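Long-range contacts in protein LigF (PDB 4XT0), which cleaves beta-aryl ether bonds during bacterial lignin degradation and, as a member of the glutathione S-transferase superfamily, binds glutathione: residues 58-63 with 71-76; 6-11 with 19-24; 86-91 with 193-198; 199-204 with 228-233; 93-98 with 189-194. One frame throughout, in Å; residues are numbered along the deposited sequence. Where two conformers were deposited one is given.

Contacts 1 to 4 are buried, and contact 5 lies at the surface. Contacts 1 and 2 share the sheet of the thioredoxin-like domain, where strands 59-62 and 6-10 are neighbours and each packs against a helix. Their chemistry is mostly aliphatic, with one polar bond in contact 1. Contacts 3 and 4 both use helix 195-204, the first at its start and the second further along. Contact 3 mixes a backbone bond with leucine packing; contact 4 is aromatic and apolar. Contact 5 shares Y193 and S194 with contact 3 but relies on a salt bridge and a water. R89 of contact 3 pairs with E75 of contact 1, fastening its loop to helix 70-80.

Contact 1: 58-63 with 71-76; sequences PALWHD and TVICEY
I73 is the main bump on helix 71-76, and the hollow it fills is lined by P58 and L60 of the strand. Its CG1 stands beside the backbone N and its CG2 anti to it, so the two branches part. CD1 reaches the start of the strand and lies 3.9 Å from CG of P58. CG2 settles against CB of L60 at 3.8 Å. L60 in turn is the bump that meets Y76: its CD2 lies 3.7 Å from CD2 of the tyrosine, and the two side chains cross at about a right angle. Y76, its CG anti to the backbone N, extends past L60 to the far end of strand 59-62. There Y76 OH bonds ND1 of H62 at 2.7 Å. The two rings meet rim to rim, with their planes turned 70° apart. The cis peptide before P58 is the one expected of the thioredoxin fold, and P58 also lines the glutathione pocket. A97 of the second subunit packs on Y76. The chemistry is thus graded: purely apolar packing near the ligand end, and at the other end a short bond that probably fixes the tilt of both rings.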
# COMPACT_ATOMS: atom_id res chain seq x y z
N PRO A 58 1.22 -14.93 -2.08
CA PRO A 58 0.96 -16.03 -1.15
C PRO A 58 -0.45 -16.04 -0.58
O PRO A 58 -1.19 -15.04 -0.63
CB PRO A 58 1.97 -15.76 -0.02
CG PRO A 58 2.05 -14.27 0.01
CD PRO A 58 2.06 -13.89 -1.47
N ALA A 59 -0.82 -17.18 -0.04
CA ALA A 59 -2.08 -17.33 0.66
C ALA A 59 -1.83 -18.19 1.89
O ALA A 59 -1.16 -19.22 1.80
CB ALA A 59 -3.15 -17.94 -0.27
N LEU A 60 -2.31 -17.74 3.05
CA LEU A 60 -2.17 -18.54 4.28
C LEU A 60 -3.48 -19.20 4.64
O LEU A 60 -4.52 -18.54 4.68
CB LEU A 60 -1.73 -17.68 5.47
CG LEU A 60 -1.57 -18.46 6.79
CD1 LEU A 60 -0.18 -19.11 6.83
CD2 LEU A 60 -1.78 -17.57 8.02
N TRP A 61 -3.42 -20.49 4.91
CA TRP A 61 -4.59 -21.24 5.37
C TRP A 61 -4.41 -21.54 6.85
O TRP A 61 -3.38 -22.11 7.26
CB TRP A 61 -4.73 -22.54 4.55
CG TRP A 61 -5.98 -23.35 4.77
CD1 TRP A 61 -7.11 -23.34 4.01
CD2 TRP A 61 -6.18 -24.36 5.78
NE1 TRP A 61 -8.01 -24.26 4.49
CE2 TRP A 61 -7.47 -24.90 5.57
CE3 TRP A 61 -5.41 -24.86 6.83
CZ2 TRP A 61 -8.00 -25.91 6.38
CZ3 TRP A 61 -5.94 -25.86 7.64
CH2 TRP A 61 -7.22 -26.36 7.41
N HIS A 62 -5.37 -21.13 7.67
CA HIS A 62 -5.24 -21.35 9.11
C HIS A 62 -6.58 -21.80 9.66
O HIS A 62 -7.52 -21.01 9.78
CB HIS A 62 -4.73 -20.08 9.81
CG HIS A 62 -4.64 -20.20 11.31
ND1 HIS A 62 -4.80 -19.13 12.15
CD2 HIS A 62 -4.42 -21.28 12.10
CE1 HIS A 62 -4.68 -19.53 13.40
NE2 HIS A 62 -4.45 -20.84 13.40
N ASP A 63 -6.67 -23.10 9.94
CA ASP A 63 -7.87 -23.72 10.48
C ASP A 63 -9.10 -23.48 9.61
O ASP A 63 -10.19 -23.27 10.12
CB ASP A 63 -8.15 -23.21 11.89
CG ASP A 63 -7.27 -23.87 12.93
OD1 ASP A 63 -6.93 -25.05 12.75
OD2 ASP A 63 -6.92 -23.20 13.92
N THR A 71 1.86 -8.71 3.09
CA THR A 71 2.07 -7.87 4.27
C THR A 71 1.03 -8.17 5.37
O THR A 71 1.36 -8.18 6.55
CB THR A 71 2.00 -6.38 3.91
OG1 THR A 71 3.02 -6.08 2.95
CG2 THR A 71 2.18 -5.48 5.17
N VAL A 72 -0.21 -8.42 4.97
CA VAL A 72 -1.29 -8.69 5.91
C VAL A 72 -1.09 -10.03 6.64
O VAL A 72 -1.36 -10.16 7.83
CB VAL A 72 -2.66 -8.66 5.16
CG1 VAL A 72 -3.82 -9.17 6.04
CG2 VAL A 72 -2.95 -7.23 4.63
N ILE A 73 -0.62 -11.03 5.90
CA ILE A 73 -0.36 -12.33 6.48
C ILE A 73 0.69 -12.21 7.60
O ILE A 73 0.54 -12.83 8.64
CB ILE A 73 0.14 -13.34 5.41
CG1 ILE A 73 -0.93 -13.57 4.32
CG2 ILE A 73 0.49 -14.67 6.08
CD1 ILE A 73 -0.35 -14.27 3.04
N CYS A 74 1.74 -11.44 7.37
CA CYS A 74 2.79 -11.29 8.40
C CYS A 74 2.20 -10.64 9.64
O CYS A 74 2.44 -11.11 10.75
CB CYS A 74 3.98 -10.47 7.88
SG CYS A 74 4.78 -11.17 6.41
N GLU A 75 1.42 -9.57 9.46
CA GLU A 75 0.79 -8.90 10.61
C GLU A 75 -0.20 -9.84 11.30
O GLU A 75 -0.28 -9.86 12.53
CB GLU A 75 0.08 -7.60 10.18
CG GLU A 75 1.04 -6.47 9.72
CD GLU A 75 0.93 -5.22 10.59
OE1 GLU A 75 0.72 -5.35 11.81
OE2 GLU A 75 1.07 -4.11 10.05
N TYR A 76 -0.92 -10.63 10.51
CA TYR A 76 -1.81 -11.65 11.05
C TYR A 76 -1.06 -12.64 11.94
O TYR A 76 -1.55 -13.01 13.01
CB TYR A 76 -2.53 -12.41 9.92
CG TYR A 76 -3.40 -13.57 10.40
CD1 TYR A 76 -4.68 -13.33 10.89
CD2 TYR A 76 -2.96 -14.89 10.32
CE1 TYR A 76 -5.51 -14.39 11.32
CE2 TYR A 76 -3.77 -15.96 10.75
CZ TYR A 76 -5.04 -15.70 11.24
OH TYR A 76 -5.86 -16.73 11.66

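Contact 2: 6-11 with 19-24; sequences LKLYSF and KPLATL. With GSH (glutathione), chain B.
L8 holds CG anti to the backbone N (chi1 -174°), which turns both its methyls to helix 19-24. L24 turns its CG anti to the carbonyl carbon (chi1 -71°) and offers both methyls to the strand. L8 CD1 meets the P20 ring, 3.9 Å from P20 CG, the two side chains crossing at about a right angle. L8 CD2 meets CD1 of L21 at 3.7 Å. L24 straddles two strand residues, with CD1 4.0 Å from L8 CB and CD2 4.1 Å from L6 CD1. An alanine at L8 would probably loosen the helix from the strand, because the contacts of both methyls with P20 and L21 would go. Further along, F11 brings CE2 to 3.8 Å from N3 of glutathione. The helix kinks at P20, and K19 O accepts from both N and OG1 of T23. Strand 6-10 and helix 15-26 open the beta-alpha-beta unit that strand 32-35 completes. Strand 59-62 flanks strand 6-10, while helix 70-80 packs on P20 and L24.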
# COMPACT_ATOMS: atom_id res chain seq x y z
N LEU A 6 -1.73 -24.89 10.02
CA LEU A 6 -1.18 -23.76 9.28
C LEU A 6 -0.59 -24.26 7.98
O LEU A 6 0.24 -25.18 8.00
CB LEU A 6 -0.10 -23.02 10.07
CG LEU A 6 -0.36 -21.82 10.97
CD1 LEU A 6 0.98 -21.35 11.54
CD2 LEU A 6 -1.06 -20.69 10.21
N LYS A 7 -1.00 -23.67 6.87
CA LYS A 7 -0.44 -23.98 5.55
C LYS A 7 -0.14 -22.68 4.81
O LYS A 7 -0.94 -21.75 4.84
CB LYS A 7 -1.40 -24.84 4.73
CG LYS A 7 -1.76 -26.16 5.40
CD LYS A 7 -2.77 -26.95 4.57
CE LYS A 7 -3.31 -28.14 5.35
NZ LYS A 7 -2.19 -29.00 5.86
N LEU A 8 1.03 -22.61 4.16
CA LEU A 8 1.34 -21.48 3.30
C LEU A 8 1.48 -21.93 1.84
O LEU A 8 2.27 -22.81 1.52
CB LEU A 8 2.64 -20.78 3.72
CG LEU A 8 2.89 -19.49 2.92
CD1 LEU A 8 1.92 -18.38 3.36
CD2 LEU A 8 4.33 -19.00 2.99
N TYR A 9 0.71 -21.29 0.97
CA TYR A 9 0.76 -21.51 -0.47
C TYR A 9 1.56 -20.40 -1.12
O TYR A 9 1.16 -19.23 -1.01
CB TYR A 9 -0.66 -21.55 -1.04
CG TYR A 9 -1.49 -22.67 -0.49
CD1 TYR A 9 -2.24 -22.51 0.67
CD2 TYR A 9 -1.50 -23.91 -1.11
CE1 TYR A 9 -2.99 -23.55 1.18
CE2 TYR A 9 -2.25 -24.95 -0.61
CZ TYR A 9 -2.99 -24.77 0.54
OH TYR A 9 -3.73 -25.80 1.04
N SER A 10 2.68 -20.71 -1.75
CA SER A 10 3.54 -19.64 -2.27
C SER A 10 4.54 -20.13 -3.32
O SER A 10 4.62 -21.33 -3.60
CB SER A 10 4.32 -18.97 -1.12
OG SER A 10 5.54 -19.65 -0.87
N PHE A 11 5.31 -19.19 -3.88
CA PHE A 11 6.34 -19.54 -4.87
C PHE A 11 7.69 -19.85 -4.23
O PHE A 11 8.68 -20.01 -4.94
CB PHE A 11 6.54 -18.40 -5.89
CG PHE A 11 5.40 -18.23 -6.88
CD1 PHE A 11 4.48 -19.24 -7.10
CD2 PHE A 11 5.27 -17.04 -7.59
CE1 PHE A 11 3.44 -19.07 -8.01
CE2 PHE A 11 4.24 -16.86 -8.50
CZ PHE A 11 3.32 -17.88 -8.71
N LYS A 19 7.86 -12.96 2.28
CA LYS A 19 7.48 -12.23 3.50
C LYS A 19 6.84 -13.17 4.53
O LYS A 19 7.38 -13.31 5.63
CB LYS A 19 6.55 -11.05 3.17
CG LYS A 19 7.08 -10.05 2.10
CD LYS A 19 6.12 -8.85 1.97
CE LYS A 19 6.35 -8.00 0.71
NZ LYS A 19 5.22 -7.02 0.52
N PRO A 20 5.70 -13.84 4.20
CA PRO A 20 5.19 -14.72 5.27
C PRO A 20 6.03 -15.98 5.51
O PRO A 20 5.99 -16.56 6.60
CB PRO A 20 3.78 -15.10 4.78
CG PRO A 20 3.84 -14.99 3.28
CD PRO A 20 4.84 -13.86 3.00
N LEU A 21 6.80 -16.40 4.51
CA LEU A 21 7.65 -17.57 4.67
C LEU A 21 8.72 -17.28 5.72
O LEU A 21 8.92 -18.07 6.65
CB LEU A 21 8.27 -17.96 3.32
CG LEU A 21 8.79 -19.37 3.08
CD1 LEU A 21 7.71 -20.41 3.27
CD2 LEU A 21 9.41 -19.49 1.67
N ALA A 22 9.40 -16.14 5.58
CA ALA A 22 10.42 -15.73 6.56
C ALA A 22 9.79 -15.52 7.95
O ALA A 22 10.36 -15.91 8.97
CB ALA A 22 11.13 -14.46 6.09
N THR A 23 8.61 -14.91 7.99
CA THR A 23 7.90 -14.69 9.26
C THR A 23 7.63 -16.01 9.98
O THR A 23 7.89 -16.13 11.17
CB THR A 23 6.59 -13.92 9.01
OG1 THR A 23 6.90 -12.67 8.39
CG2 THR A 23 5.82 -13.64 10.33
N LEU A 24 7.16 -17.02 9.25
CA LEU A 24 6.86 -18.33 9.82
C LEU A 24 8.11 -18.98 10.42
O LEU A 24 8.07 -19.52 11.53
CB LEU A 24 6.23 -19.24 8.75
CG LEU A 24 4.80 -18.87 8.35
CD1 LEU A 24 4.46 -19.45 6.97
CD2 LEU A 24 3.80 -19.33 9.43
N1 GSH B . -0.63 -7.59 -3.24
CA1 GSH B . -0.32 -9.03 -3.32
C1 GSH B . 0.52 -9.50 -2.14
O11 GSH B . 0.37 -10.62 -1.70
O12 GSH B . 1.45 -8.71 -1.59
CB1 GSH B . 0.45 -9.28 -4.63
CG1 GSH B . 0.62 -10.78 -4.80
CD1 GSH B . 1.48 -11.07 -6.03
OE1 GSH B . 1.76 -10.18 -6.80
N2 GSH B . 1.92 -12.33 -6.24
CA2 GSH B . 2.74 -12.64 -7.42
C2 GSH B . 2.01 -13.64 -8.28
O2 GSH B . 1.17 -14.37 -7.78
CB2 GSH B . 4.05 -13.30 -6.96
SG2 GSH B . 5.16 -12.12 -6.13
N3 GSH B . 2.27 -13.75 -9.62
CA3 GSH B . 1.56 -14.76 -10.41
C3 GSH B . 0.54 -14.18 -11.37
O31 GSH B . 0.15 -14.87 -12.29
O32 GSH B . 0.06 -12.93 -11.22

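Contact 3: 86-91 with 193-198; sequences NSLRPA and YSLADI
The tight part of this contact gathers on L88. Its backbone O accepts from L195 N at 2.9 Å, with the donor in the carbonyl plane. Its CB lies 3.7 Å from L195 CD2. Its two methyls diverge: CD1 meets I198 CD1 at 3.9 Å, while CD2 lies alongside the Y193 ring. L195 CD1 rests on R89 CG, and the charged end of R89 goes on to E75 and D79. An alanine at L195 would remove both methyls and probably loosen the apolar packing on L88 CB and R89 CG, though the backbone bond could remain. S194 and D197 form a capping box, an element well known at this point of the GST C-terminal domain. S194 OG accepts from A196 N at 3.0 Å, and D197 OD2 accepts from S194 N through its anti lone pair. The loose side begins at S87. S87 O and Y193 O stand 4.2 Å apart and meet through solvent. One water donates to both; a second bonds S87 O well and Y193 O weakly.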
# COMPACT_ATOMS: atom_id res chain seq x y z
N ASN A 86 10.81 -15.48 17.59
CA ASN A 86 11.22 -14.08 17.49
C ASN A 86 10.04 -13.10 17.37
O ASN A 86 9.05 -13.36 16.66
CB ASN A 86 12.18 -13.89 16.31
CG ASN A 86 13.51 -14.57 16.54
OD1 ASN A 86 14.02 -14.56 17.65
ND2 ASN A 86 14.08 -15.17 15.50
N SER A 87 10.11 -12.00 18.10
CA SER A 87 9.06 -10.99 18.03
C SER A 87 9.33 -9.98 16.90
O SER A 87 10.38 -9.33 16.90
CB SER A 87 8.94 -10.26 19.37
OG SER A 87 8.00 -9.21 19.25
N LEU A 88 8.42 -9.87 15.93
CA LEU A 88 8.78 -9.18 14.68
C LEU A 88 8.09 -7.82 14.51
O LEU A 88 8.22 -7.19 13.48
CB LEU A 88 8.48 -10.07 13.47
CG LEU A 88 9.22 -11.42 13.45
CD1 LEU A 88 8.73 -12.36 12.33
CD2 LEU A 88 10.71 -11.20 13.33
N ARG A 89 7.38 -7.37 15.54
CA ARG A 89 6.92 -5.96 15.56
C ARG A 89 7.37 -5.32 16.85
O ARG A 89 7.30 -5.95 17.90
CB ARG A 89 5.39 -5.85 15.45
CG ARG A 89 4.75 -6.42 14.19
CD ARG A 89 3.24 -6.02 14.15
NE ARG A 89 2.50 -6.60 15.26
CZ ARG A 89 1.25 -7.06 15.20
NH1 ARG A 89 0.54 -7.00 14.07
NH2 ARG A 89 0.70 -7.58 16.29
N PRO A 90 7.82 -4.06 16.78
CA PRO A 90 8.18 -3.32 18.01
C PRO A 90 7.01 -3.29 18.99
O PRO A 90 5.86 -3.18 18.55
CB PRO A 90 8.48 -1.90 17.51
CG PRO A 90 8.76 -2.03 16.04
CD PRO A 90 7.95 -3.24 15.56
N ALA A 91 7.29 -3.38 20.29
CA ALA A 91 6.23 -3.20 21.29
C ALA A 91 5.82 -1.72 21.40
O ALA A 91 4.67 -1.38 21.67
CB ALA A 91 6.70 -3.74 22.66
N TYR A 193 15.42 -5.81 14.32
CA TYR A 193 14.83 -6.59 13.24
C TYR A 193 13.33 -6.70 13.34
O TYR A 193 12.80 -7.05 14.40
CB TYR A 193 15.46 -7.98 13.26
CG TYR A 193 15.07 -8.93 12.16
CD1 TYR A 193 15.54 -8.77 10.86
CD2 TYR A 193 14.28 -10.05 12.44
CE1 TYR A 193 15.23 -9.67 9.86
CE2 TYR A 193 13.96 -10.98 11.44
CZ TYR A 193 14.44 -10.78 10.16
OH TYR A 193 14.17 -11.69 9.16
N SER A 194 12.63 -6.42 12.24
CA SER A 194 11.17 -6.39 12.27
C SER A 194 10.62 -6.78 10.91
O SER A 194 11.38 -7.06 9.97
CB SER A 194 10.66 -4.99 12.66
OG SER A 194 10.75 -4.08 11.56
N LEU A 195 9.29 -6.80 10.81
CA LEU A 195 8.60 -6.98 9.53
C LEU A 195 9.06 -5.97 8.47
O LEU A 195 9.02 -6.27 7.29
CB LEU A 195 7.07 -6.87 9.72
CG LEU A 195 6.38 -7.90 10.62
CD1 LEU A 195 4.87 -7.69 10.59
CD2 LEU A 195 6.77 -9.33 10.24
N ALA A 196 9.50 -4.77 8.89
CA ALA A 196 10.07 -3.81 7.93
C ALA A 196 11.25 -4.41 7.18
O ALA A 196 11.33 -4.31 5.94
CB ALA A 196 10.53 -2.53 8.63
N ASP A 197 12.18 -5.01 7.92
CA ASP A 197 13.34 -5.63 7.29
C ASP A 197 12.92 -6.79 6.39
O ASP A 197 13.40 -6.89 5.26
CB ASP A 197 14.35 -6.10 8.36
CG ASP A 197 14.77 -4.96 9.27
OD1 ASP A 197 15.58 -4.10 8.82
OD2 ASP A 197 14.27 -4.89 10.42
N ILE A 198 12.02 -7.63 6.88
CA ILE A 198 11.58 -8.80 6.12
C ILE A 198 10.91 -8.40 4.79
O ILE A 198 11.24 -8.93 3.72
CB ILE A 198 10.60 -9.67 6.97
CG1 ILE A 198 11.37 -10.46 8.04
CG2 ILE A 198 9.79 -10.62 6.10
CD1 ILE A 198 10.43 -11.11 9.08
O HOH W 1 10.57 -6.38 15.94
O HOH W 2 13.33 -9.60 16.65

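Contact 4: 199-204 with 228-233; sequences CNFAIA and AWLDRI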
# COMPACT_ATOMS: atom_id res chain seq x y z
N CYS A 199 9.99 -7.44 4.85
CA CYS A 199 9.25 -7.03 3.65
C CYS A 199 10.18 -6.39 2.62
O CYS A 199 10.03 -6.62 1.41
CB CYS A 199 8.11 -6.07 4.01
SG CYS A 199 6.75 -6.85 4.97
N ASN A 200 11.15 -5.61 3.08
CA ASN A 200 12.09 -4.98 2.17
C ASN A 200 13.12 -5.98 1.65
O ASN A 200 13.52 -5.91 0.48
CB ASN A 200 12.80 -3.80 2.86
CG ASN A 200 11.97 -2.55 2.82
OD1 ASN A 200 12.01 -1.80 1.84
ND2 ASN A 200 11.20 -2.31 3.88
N PHE A 201 13.53 -6.91 2.52
CA PHE A 201 14.48 -7.96 2.13
C PHE A 201 13.86 -8.84 1.06
O PHE A 201 14.56 -9.30 0.15
CB PHE A 201 14.88 -8.81 3.36
CG PHE A 201 15.86 -9.92 3.06
CD1 PHE A 201 17.22 -9.68 3.06
CD2 PHE A 201 15.41 -11.22 2.83
CE1 PHE A 201 18.14 -10.71 2.80
CE2 PHE A 201 16.32 -12.25 2.57
CZ PHE A 201 17.68 -12.00 2.57
N ALA A 202 12.55 -9.07 1.16
CA ALA A 202 11.83 -9.87 0.16
C ALA A 202 12.04 -9.33 -1.25
O ALA A 202 12.19 -10.11 -2.21
CB ALA A 202 10.32 -9.92 0.49
N ILE A 203 12.07 -8.00 -1.38
CA ILE A 203 12.32 -7.34 -2.68
C ILE A 203 13.81 -7.15 -2.95
O ILE A 203 14.27 -7.38 -4.06
CB ILE A 203 11.63 -5.94 -2.75
CG1 ILE A 203 10.15 -6.03 -2.34
CG2 ILE A 203 11.79 -5.32 -4.15
CD1 ILE A 203 9.35 -7.13 -3.06
N ALA A 204 14.57 -6.75 -1.94
CA ALA A 204 15.96 -6.34 -2.19
C ALA A 204 16.92 -7.50 -2.37
O ALA A 204 17.92 -7.36 -3.09
CB ALA A 204 16.46 -5.43 -1.07
N ALA A 228 25.56 -4.52 3.71
CA ALA A 228 25.82 -5.11 5.03
C ALA A 228 24.52 -5.64 5.64
O ALA A 228 24.51 -6.69 6.29
CB ALA A 228 26.48 -4.09 5.95
N TRP A 229 23.43 -4.90 5.43
CA TRP A 229 22.10 -5.31 5.88
C TRP A 229 21.66 -6.60 5.18
O TRP A 229 21.19 -7.54 5.83
CB TRP A 229 21.12 -4.15 5.63
CG TRP A 229 19.64 -4.41 5.81
CD1 TRP A 229 18.92 -4.39 6.98
CD2 TRP A 229 18.69 -4.64 4.75
NE1 TRP A 229 17.59 -4.61 6.72
CE2 TRP A 229 17.42 -4.77 5.37
CE3 TRP A 229 18.78 -4.76 3.36
CZ2 TRP A 229 16.25 -5.02 4.63
CZ3 TRP A 229 17.62 -5.00 2.63
CH2 TRP A 229 16.37 -5.13 3.27
N LEU A 230 21.84 -6.67 3.86
CA LEU A 230 21.54 -7.89 3.12
C LEU A 230 22.32 -9.10 3.66
O LEU A 230 21.76 -10.18 3.83
CB LEU A 230 21.85 -7.71 1.63
CG LEU A 230 20.85 -6.91 0.78
CD1 LEU A 230 21.45 -6.64 -0.61
CD2 LEU A 230 19.51 -7.64 0.65
N ASP A 231 23.61 -8.90 3.92
CA ASP A 231 24.47 -9.93 4.51
C ASP A 231 23.99 -10.34 5.90
O ASP A 231 23.94 -11.53 6.22
CB ASP A 231 25.91 -9.43 4.61
CG ASP A 231 26.63 -9.45 3.27
OD1 ASP A 231 26.05 -9.92 2.27
OD2 ASP A 231 27.79 -8.99 3.23
N ARG A 232 23.66 -9.34 6.71
CA ARG A 232 23.18 -9.50 8.08
C ARG A 232 21.93 -10.40 8.13
O ARG A 232 21.87 -11.37 8.89
CB ARG A 232 22.90 -8.10 8.66
CG ARG A 232 22.30 -8.00 10.05
CD ARG A 232 22.29 -6.53 10.54
NE ARG A 232 23.62 -5.92 10.42
CZ ARG A 232 23.92 -4.88 9.65
NH1 ARG A 232 22.97 -4.26 8.95
NH2 ARG A 232 25.16 -4.42 9.60
N ILE A 233 20.95 -10.09 7.31
CA ILE A 233 19.72 -10.86 7.31
C ILE A 233 19.98 -12.27 6.79
O ILE A 233 19.48 -13.25 7.34
CB ILE A 233 18.63 -10.15 6.50
CG1 ILE A 233 18.34 -8.79 7.14
CG2 ILE A 233 17.37 -11.00 6.44
CD1 ILE A 233 17.35 -7.97 6.39
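Helices 199-204 and 228-233 cross steeply, at -107°, with their axes 11.1 Å apart at closest approach. Both belong to the all-helical C-terminal domain of the glutathione S-transferase fold. Two aromatic side chains fill the space between them, one from each helix. F201 projects with CG anti to its backbone N and reaches toward I233, tip to tip. CG2 of I233 sits squarely over the ring, 3.7 Å from the F201 centroid and 13° off its normal, which makes a CH-pi contact. W229, also with CG anti to the backbone N, pushes the edge of its indole against the other helix. Its CH2 comes to 3.4 Å from F201 N and 3.8 Å from N200 CB. Its CZ3 meets A204 CB, which lies near the plane of the rings. CD1 of I233 lies over one face of the same indole, towards the rim, so I233 touches both aromatic groups. The N-H of W229 is satisfied by D197, one turn before F201. N200 ND2 bonds A196 O within its own helix. L230 packs between F201 and A204: its CD2 lies 3.9 Å from F201 CD1, and its backbone O, 3.8 Å from F201 CE1, sits at the ring edge.

Contact 5: 93-98 with 189-194; sequences PFKRAE and VDTGYS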
# COMPACT_ATOMS: atom_id res chain seq x y z
N PRO A 93 4.49 1.52 20.20
CA PRO A 93 3.61 1.84 19.05
C PRO A 93 4.15 2.89 18.08
O PRO A 93 3.78 2.86 16.89
CB PRO A 93 2.32 2.35 19.71
CG PRO A 93 2.66 2.62 21.13
CD PRO A 93 3.85 1.78 21.50
N PHE A 94 4.97 3.83 18.54
CA PHE A 94 5.56 4.79 17.62
C PHE A 94 6.54 4.08 16.66
O PHE A 94 6.58 4.39 15.46
CB PHE A 94 6.27 5.92 18.37
CG PHE A 94 6.98 6.89 17.45
CD1 PHE A 94 6.26 7.76 16.65
CD2 PHE A 94 8.37 6.94 17.41
CE1 PHE A 94 6.91 8.66 15.79
CE2 PHE A 94 9.03 7.84 16.57
CZ PHE A 94 8.30 8.70 15.76
N LYS A 95 7.28 3.11 17.19
CA LYS A 95 8.23 2.34 16.37
C LYS A 95 7.48 1.37 15.46
O LYS A 95 7.91 1.14 14.33
CB LYS A 95 9.23 1.59 17.26
CG LYS A 95 10.13 2.53 18.09
CD LYS A 95 11.00 3.39 17.17
CE LYS A 95 11.85 4.38 17.99
NZ LYS A 95 12.78 5.10 17.11
N ARG A 96 6.37 0.82 15.94
CA ARG A 96 5.53 -0.05 15.11
C ARG A 96 4.92 0.76 13.95
O ARG A 96 4.76 0.24 12.85
CB ARG A 96 4.42 -0.73 15.93
CG ARG A 96 3.65 -1.80 15.15
CD ARG A 96 2.57 -2.52 15.99
NE ARG A 96 3.15 -3.33 17.05
CZ ARG A 96 2.47 -4.20 17.80
NH1 ARG A 96 1.17 -4.39 17.61
NH2 ARG A 96 3.09 -4.87 18.74
N ALA A 97 4.59 2.03 14.20
CA ALA A 97 4.12 2.92 13.13
C ALA A 97 5.20 3.13 12.07
O ALA A 97 4.95 3.07 10.86
CB ALA A 97 3.67 4.29 13.70
N GLU A 98 6.42 3.41 12.52
CA GLU A 98 7.54 3.59 11.61
C GLU A 98 7.77 2.32 10.77
O GLU A 98 8.05 2.40 9.57
CB GLU A 98 8.79 3.95 12.42
CG GLU A 98 9.99 4.30 11.63
CD GLU A 98 11.10 4.86 12.50
OE1 GLU A 98 10.77 5.56 13.49
OE2 GLU A 98 12.28 4.58 12.20
N VAL A 189 14.17 -0.10 11.37
CA VAL A 189 13.69 0.59 12.58
C VAL A 189 14.68 0.32 13.71
O VAL A 189 15.10 -0.83 13.89
CB VAL A 189 12.26 0.12 12.99
CG1 VAL A 189 11.69 0.97 14.15
CG2 VAL A 189 11.32 0.15 11.76
N ASP A 190 15.05 1.34 14.47
CA ASP A 190 16.22 1.22 15.34
C ASP A 190 15.97 0.38 16.59
O ASP A 190 16.88 0.16 17.38
CB ASP A 190 16.78 2.62 15.74
CG ASP A 190 15.76 3.51 16.47
OD1 ASP A 190 14.74 3.01 17.00
OD2 ASP A 190 16.03 4.73 16.56
N THR A 191 14.74 -0.10 16.76
CA THR A 191 14.44 -1.08 17.82
C THR A 191 14.87 -2.49 17.40
O THR A 191 14.79 -3.43 18.20
CB THR A 191 12.93 -1.11 18.15
OG1 THR A 191 12.17 -1.04 16.94
CG2 THR A 191 12.56 0.06 19.06
N GLY A 192 15.32 -2.63 16.16
CA GLY A 192 15.86 -3.90 15.70
C GLY A 192 15.03 -4.59 14.64
O GLY A 192 14.05 -4.04 14.13
N TYR A 193 15.42 -5.81 14.32
CA TYR A 193 14.83 -6.59 13.24
C TYR A 193 13.33 -6.70 13.34
O TYR A 193 12.80 -7.05 14.40
CB TYR A 193 15.46 -7.98 13.26
CG TYR A 193 15.07 -8.93 12.16
CD1 TYR A 193 15.54 -8.77 10.86
CD2 TYR A 193 14.28 -10.05 12.44
CE1 TYR A 193 15.23 -9.67 9.86
CE2 TYR A 193 13.96 -10.98 11.44
CZ TYR A 193 14.44 -10.78 10.16
OH TYR A 193 14.17 -11.69 9.16
N SER A 194 12.63 -6.42 12.24
CA SER A 194 11.17 -6.39 12.27
C SER A 194 10.62 -6.78 10.91
O SER A 194 11.38 -7.06 9.97
CB SER A 194 10.66 -4.99 12.66
OG SER A 194 10.75 -4.08 11.56
O HOH W 3 14.34 3.99 13.56
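K95 carries most of this surface contact, and each atom of its chain finds a partner in the loop 189-194. CB lies 4.0 Å from V189 CG1. CG is 3.6 Å from CG2 of T191. At chi2 the chain bends (-64°). CD then passes V189 CG1 at 3.9 Å, CE comes to 3.3 Å from D190 OD1, and NZ closes a salt bridge to that same oxygen at 2.9 Å. The ammonium meets the carboxylate from above its plane. E98, one turn on, is linked through water, which donates to E98 OE2 and accepts from D190 N. E98 OE2 and D190 OD1, like charges, lie 5.6 Å apart, and the K95 ammonium on D190 would probably ease their repulsion. On another side of helix 93-98, P93, F94 and A97 pack on the second subunit. The loop forms a type I beta turn from V189 to G192. It leads to the N-cap residue S194 and lies against the start of the long helix 93-121 of the GST C-terminal domain.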